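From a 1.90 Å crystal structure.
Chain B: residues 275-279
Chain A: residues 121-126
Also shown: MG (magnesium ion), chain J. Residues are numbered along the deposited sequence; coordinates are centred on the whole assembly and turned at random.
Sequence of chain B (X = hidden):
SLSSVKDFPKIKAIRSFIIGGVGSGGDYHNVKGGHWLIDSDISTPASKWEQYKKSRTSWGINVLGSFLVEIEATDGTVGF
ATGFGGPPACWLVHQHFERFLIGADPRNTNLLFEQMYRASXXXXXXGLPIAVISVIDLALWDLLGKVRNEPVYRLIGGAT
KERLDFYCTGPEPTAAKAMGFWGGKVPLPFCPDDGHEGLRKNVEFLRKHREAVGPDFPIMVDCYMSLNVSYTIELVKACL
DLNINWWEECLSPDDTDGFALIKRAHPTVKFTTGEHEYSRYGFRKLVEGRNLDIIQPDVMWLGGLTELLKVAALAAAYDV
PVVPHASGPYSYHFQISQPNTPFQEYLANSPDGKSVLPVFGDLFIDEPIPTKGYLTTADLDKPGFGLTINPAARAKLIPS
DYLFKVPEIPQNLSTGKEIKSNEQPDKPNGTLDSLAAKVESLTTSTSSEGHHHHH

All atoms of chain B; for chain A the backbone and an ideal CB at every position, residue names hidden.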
# COMPACT_ATOMS: atom_id res chain seq x y z
N GLU B 275 19.31 -5.53 -20.49
CA GLU B 275 20.65 -5.65 -21.04
C GLU B 275 21.64 -4.65 -20.44
O GLU B 275 22.84 -4.88 -20.48
CB GLU B 275 20.65 -5.53 -22.56
CG GLU B 275 20.11 -4.23 -23.12
CD GLU B 275 19.95 -4.30 -24.63
OE1 GLU B 275 20.84 -3.81 -25.36
OE2 GLU B 275 18.92 -4.86 -25.08
N HIS B 276 21.14 -3.56 -19.88
CA HIS B 276 22.02 -2.58 -19.26
C HIS B 276 21.84 -2.51 -17.75
O HIS B 276 22.03 -1.45 -17.13
CB HIS B 276 21.82 -1.19 -19.90
CG HIS B 276 22.24 -1.13 -21.34
ND1 HIS B 276 21.35 -1.24 -22.38
CD2 HIS B 276 23.47 -1.03 -21.90
CE1 HIS B 276 22.00 -1.20 -23.53
NE2 HIS B 276 23.29 -1.08 -23.27
N GLU B 277 21.46 -3.64 -17.15
CA GLU B 277 21.30 -3.73 -15.70
C GLU B 277 22.37 -4.72 -15.23
O GLU B 277 22.81 -5.56 -16.01
CB GLU B 277 19.90 -4.23 -15.33
CG GLU B 277 19.62 -4.24 -13.83
CD GLU B 277 19.99 -2.92 -13.15
OE1 GLU B 277 21.16 -2.77 -12.73
OE2 GLU B 277 19.12 -2.04 -13.05
N TYR B 278 22.78 -4.63 -13.96
CA TYR B 278 23.86 -5.48 -13.45
C TYR B 278 23.63 -6.06 -12.06
O TYR B 278 22.93 -5.47 -11.23
CB TYR B 278 25.16 -4.67 -13.42
CG TYR B 278 25.38 -3.81 -14.64
CD1 TYR B 278 26.26 -4.21 -15.65
CD2 TYR B 278 24.68 -2.62 -14.82
CE1 TYR B 278 26.43 -3.44 -16.80
CE2 TYR B 278 24.84 -1.85 -15.96
CZ TYR B 278 25.71 -2.26 -16.95
OH TYR B 278 25.84 -1.50 -18.09
N SER B 279 24.25 -7.22 -11.82
CA SER B 279 24.21 -7.95 -10.54
C SER B 279 22.85 -8.48 -10.10
O SER B 279 21.81 -8.08 -10.62
CB SER B 279 24.79 -7.09 -9.42
OG SER B 279 23.77 -6.37 -8.74
N UNK A 121 25.83 5.85 -20.85
CA UNK A 121 24.93 4.99 -20.11
C UNK A 121 25.10 3.51 -20.42
O UNK A 121 24.87 2.67 -19.56
CB UNK A 121 23.48 5.40 -20.39
N UNK A 122 25.51 3.19 -21.65
CA UNK A 122 25.66 1.78 -22.01
C UNK A 122 26.74 1.07 -21.21
O UNK A 122 26.78 -0.16 -21.18
CB UNK A 122 25.97 1.66 -23.50
N UNK A 123 27.61 1.82 -20.54
CA UNK A 123 28.65 1.20 -19.72
C UNK A 123 28.85 1.97 -18.42
O UNK A 123 29.78 1.70 -17.67
CB UNK A 123 29.97 1.12 -20.49
N UNK A 124 27.94 2.91 -18.14
CA UNK A 124 28.09 3.71 -16.94
C UNK A 124 26.93 3.75 -15.96
O UNK A 124 26.60 2.74 -15.34
CB UNK A 124 28.40 5.15 -17.36
N UNK A 125 26.34 4.94 -15.83
CA UNK A 125 25.23 5.21 -14.92
C UNK A 125 25.72 5.29 -13.48
O UNK A 125 25.25 6.12 -12.70
CB UNK A 125 24.15 4.13 -15.05
N UNK A 126 26.68 4.44 -13.14
CA UNK A 126 27.24 4.46 -11.80
C UNK A 126 28.72 4.10 -11.85
O UNK A 126 29.21 3.59 -12.86
CB UNK A 126 26.48 3.50 -10.88
MG MG J . 17.93 -4.76 -26.87

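At position 121 of chain A, CA-to-CB runs sideways to chain B, and nothing of the 275-279 stretch lies within 5.5 Å of the ideal CB. The backbone sets little limit here, and many side chains would fit. The residue is M121(A), present as selenomethionine; its contribution is through the backbone, where O accepts a hydrogen bond from water 1 at 2.6 Å.

Position 122 comes nearest to chain B, its CA 6.3 Å from the CA of H276(B). The ideal CB points sideways and sits 3.8 Å from H276(B) NE2, so a side chain must begin against the imidazole and then turn past it. An apolar or aromatic group, or a polar one reaching back to NE2, would be plausible. The deposited F122(A) takes chi1 p, which leads its ring away from chain B and leaves CB beside the histidine. Its carbonyl does more: O lies near the plane of the imidazole, 3.5 Å from H276(B) CD2. Water 2 links the same carbonyl to the tyrosine, 2.8 Å from F122(A) O and 2.7 Å from Y278(B) OH.

At position 123 CA-to-CB points away, with the ideal CB 5.4 Å from Y278(B) OH, so chain B hardly restricts the choice. Y123(A) directs its ring away from this contact, and its hydroxyl is hydrogen-bonded elsewhere in the structure.

Position 124 has phi/psi of -125/-114, an unusual combination that favours glycine, and its ideal CB would point away from chain B. It is G124(A).

Position 125 has a positive phi of 75°, which glycine, asparagine or aspartate tolerates most easily. Its CA-to-CB bond, however, points toward chain B across a gap, with nothing within 5.5 Å of the ideal CB. Beyond the gap lie the carbonyl of H276(B) and the carboxylate of E277(B), which suit a long donor, lysine or arginine. R125(A) spans the distance with chi1 m and chi2 t. Its NH2 donates a hydrogen bond to H276(B) O at 3.0 Å and forms a long salt bridge with E277(B) OE1 at 3.6 Å; both acceptors lie near the guanidinium plane. NH2 also sits at the edge of the tyrosine ring, 3.8 Å from Y278(B) CE2. Two waters extend the network: water 1 accepts from R125(A) NE at 3.0 Å and lies 2.7 Å from Y278(B) OH, while water 3 accepts from R125(A) NH1 at 2.7 Å and donates to E277(B) OE2 at 2.9 Å.

Position 126 is out of reach, leaving its identity open. K126(A) makes no contact with this stretch.

Chain A 121-126: MFYGRK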
# COMPACT_ATOMS: atom_id res chain seq x y z
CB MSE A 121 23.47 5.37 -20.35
CG MSE A 121 23.03 6.64 -19.67
SE MSE A 121 21.12 6.60 -19.29
CE MSE A 121 20.48 5.93 -20.98
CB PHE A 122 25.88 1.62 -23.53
CG PHE A 122 27.22 2.10 -24.02
CD1 PHE A 122 28.22 1.18 -24.31
CD2 PHE A 122 27.46 3.45 -24.25
CE1 PHE A 122 29.45 1.60 -24.82
CE2 PHE A 122 28.68 3.88 -24.75
CZ PHE A 122 29.68 2.96 -25.04
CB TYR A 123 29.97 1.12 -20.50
CG TYR A 123 30.70 2.44 -20.71
CD1 TYR A 123 31.64 2.90 -19.78
CD2 TYR A 123 30.44 3.22 -21.83
CE1 TYR A 123 32.30 4.11 -19.98
CE2 TYR A 123 31.10 4.44 -22.04
CZ TYR A 123 32.03 4.88 -21.10
OH TYR A 123 32.67 6.08 -21.30
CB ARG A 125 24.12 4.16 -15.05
CG ARG A 125 23.42 4.20 -16.40
CD ARG A 125 22.10 3.44 -16.39
NE ARG A 125 22.26 2.03 -16.03
CZ ARG A 125 21.80 1.50 -14.90
NH1 ARG A 125 21.16 2.25 -14.02
NH2 ARG A 125 21.95 0.19 -14.66
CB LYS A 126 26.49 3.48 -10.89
CG LYS A 126 24.99 3.79 -10.77
CD LYS A 126 24.31 2.97 -9.70
CE LYS A 126 22.79 3.14 -9.74
NZ LYS A 126 22.33 4.55 -9.51
O HOH W 1 24.44 0.84 -17.77
O HOH W 2 27.12 -2.78 -20.12
O HOH W 3 20.06 0.58 -12.14
O HOH W 4 18.26 -2.65 -26.56
O HOH W 5 18.71 -6.45 -28.47
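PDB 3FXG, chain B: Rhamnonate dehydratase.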